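Local coordinates for protein beta-galactosidase (Bacillus circulans subsp. alkalophilus, PDB 3TTY) that hydrolyses terminal beta-D-galactosyl residues of beta-galactosides, in an active site at the mouth of a TIM barrel that binds galactose, at residues Leu347-Ser350 with Lys356-Gly359. Sequence-based numbering, arbitrary orientation.
With GLA (alpha-D-galactopyranose), chain H.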
loop_
_atom_site.group_PDB
_atom_site.type_symbol
_atom_site.label_atom_id
_atom_site.label_comp_id
_atom_site.label_asym_id
_atom_site.label_seq_id
_atom_site.Cartn_x
_atom_site.Cartn_y
_atom_site.Cartn_z
ATOM N N LEU A 347 14.610 30.397 -12.155
ATOM C CA LEU A 347 14.977 31.209 -13.315
ATOM C C LEU A 347 15.792 30.449 -14.386
ATOM O O LEU A 347 15.692 30.747 -15.577
ATOM C CB LEU A 347 15.671 32.501 -12.871
ATOM C CG LEU A 347 14.813 33.400 -11.983
ATOM C CD1 LEU A 347 15.405 34.791 -11.858
ATOM C CD2 LEU A 347 13.388 33.469 -12.546
ATOM N N ARG A 348 16.581 29.464 -13.972
ATOM C CA ARG A 348 17.297 28.617 -14.933
ATOM C C ARG A 348 17.415 27.184 -14.417
ATOM O O ARG A 348 17.823 26.965 -13.282
ATOM C CB ARG A 348 18.679 29.188 -15.268
ATOM C CG ARG A 348 19.726 28.128 -15.550
ATOM C CD ARG A 348 20.527 28.302 -16.848
ATOM N NE ARG A 348 20.894 29.670 -17.239
ATOM C CZ ARG A 348 21.385 29.965 -18.450
ATOM N NH1 ARG A 348 21.567 29.000 -19.344
ATOM N NH2 ARG A 348 21.707 31.209 -18.779
ATOM N N ARG A 349 17.055 26.221 -15.261
ATOM C CA ARG A 349 16.974 24.816 -14.866
ATOM C C ARG A 349 18.303 24.265 -14.346
ATOM O O ARG A 349 19.390 24.642 -14.804
ATOM C CB ARG A 349 16.417 23.951 -16.014
ATOM C CG ARG A 349 14.903 24.028 -16.140
ATOM C CD ARG A 349 14.304 23.531 -17.464
ATOM N NE ARG A 349 14.138 22.095 -17.513
ATOM C CZ ARG A 349 13.083 21.448 -18.017
ATOM N NH1 ARG A 349 12.050 22.086 -18.550
ATOM N NH2 ARG A 349 13.081 20.127 -18.005
ATOM N N SER A 350 18.192 23.401 -13.345
ATOM C CA SER A 350 19.319 22.653 -12.804
ATOM C C SER A 350 19.602 21.461 -13.709
ATOM O O SER A 350 18.852 21.208 -14.650
ATOM C CB SER A 350 18.960 22.143 -11.418
ATOM O OG SER A 350 17.749 21.413 -11.500
ATOM N N LYS A 356 16.010 18.592 -12.167
ATOM C CA LYS A 356 16.430 18.966 -13.517
ATOM C C LYS A 356 15.285 19.000 -14.539
ATOM O O LYS A 356 15.431 19.619 -15.596
ATOM C CB LYS A 356 17.553 18.065 -14.005
ATOM C CG LYS A 356 17.199 16.577 -14.030
ATOM C CD LYS A 356 18.464 15.743 -14.214
ATOM C CE LYS A 356 18.149 14.263 -14.282
ATOM N NZ LYS A 356 18.078 13.644 -12.943
ATOM N N TYR A 357 14.163 18.331 -14.241
ATOM C CA TYR A 357 12.999 18.347 -15.134
ATOM C C TYR A 357 11.892 19.189 -14.535
ATOM O O TYR A 357 10.735 19.093 -14.933
ATOM C CB TYR A 357 12.530 16.924 -15.523
ATOM C CG TYR A 357 13.691 16.164 -16.061
ATOM C CD1 TYR A 357 14.559 16.774 -16.955
ATOM C CD2 TYR A 357 14.000 14.892 -15.608
ATOM C CE1 TYR A 357 15.673 16.129 -17.413
ATOM C CE2 TYR A 357 15.115 14.238 -16.070
ATOM C CZ TYR A 357 15.953 14.864 -16.975
ATOM O OH TYR A 357 17.090 14.233 -17.437
ATOM N N HIS A 358 12.265 20.021 -13.567
ATOM C CA HIS A 358 11.426 21.147 -13.176
ATOM C C HIS A 358 11.607 22.289 -14.188
ATOM O O HIS A 358 12.727 22.584 -14.624
ATOM C CB HIS A 358 11.755 21.631 -11.755
ATOM C CG HIS A 358 10.670 22.466 -11.137
ATOM N ND1 HIS A 358 10.400 23.757 -11.543
ATOM C CD2 HIS A 358 9.783 22.190 -10.150
ATOM C CE1 HIS A 358 9.394 24.239 -10.833
ATOM N NE2 HIS A 358 8.998 23.307 -9.985
ATOM N N GLY A 359 10.496 22.911 -14.564
ATOM C CA GLY A 359 10.505 24.036 -15.484
ATOM C C GLY A 359 11.243 25.252 -14.953
ATOM O O GLY A 359 11.383 25.442 -13.735
HETATM C C1 GLA H . 9.041 24.083 -3.451
HETATM C C2 GLA H . 10.459 24.531 -3.018
HETATM C C3 GLA H . 11.365 24.894 -4.208
HETATM C C4 GLA H . 11.260 23.771 -5.229
HETATM C C5 GLA H . 9.788 23.536 -5.582
HETATM C C6 GLA H . 9.716 22.455 -6.668
HETATM O O1 GLA H . 8.192 25.124 -3.967
HETATM O O2 GLA H . 10.379 25.645 -2.144
HETATM O O3 GLA H . 12.742 25.026 -3.815
HETATM O O4 GLA H . 11.789 22.609 -4.603
HETATM O O5 GLA H . 9.100 23.050 -4.425
HETATM O O6 GLA H . 8.429 22.476 -7.299
HETATM O O HOH W 1 14.941 22.960 -12.948
#
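Arg349 lies along the backbone of Lys356-Gly359 within the loop that follows strand 339-344, the eighth strand of the TIM barrel, and leads to helix 371-386. Its aliphatic part packs on the carbonyl of His358, CG coming within 3.0 Å of His358 O, and that oxygen also sits over one face of the guanidinium, toward its rim. The same planar group offers NE and NH2 to Lys356 O, but both bonds are long, weak and, because the place of that oxygen is less sure, doubtful. A bend at chi3 (82°) brings the guanidinium up to the edge of the Tyr357 ring, with NH2 3.8 Å from CD1. NH1 is engaged in a salt bridge with Glu363. Replacing this arginine with an alanine would probably leave Glu363 without its cationic partner and open a gap beside the His358 carbonyl. A water bridges the two segments, donating to His358 O at 2.8 Å and weakly accepting from Ser350 N. At the subunit interface Lys356 NZ forms a salt bridge with Asp495 of a neighbouring subunit, and Tyr357 OH a hydrogen bond with Tyr462 OH of that subunit. His358 belongs to the galactose pocket, and its ring packs edge-to-face with Phe345. Its ND1 donates to a lone pair of Gly359 O (2.9 Å, N-H...O angle 165°), nearly in the ring plane, which helps fix the imidazole's rotation; NE2 makes a weak hydrogen bond of 2.9 Å to galactose O6.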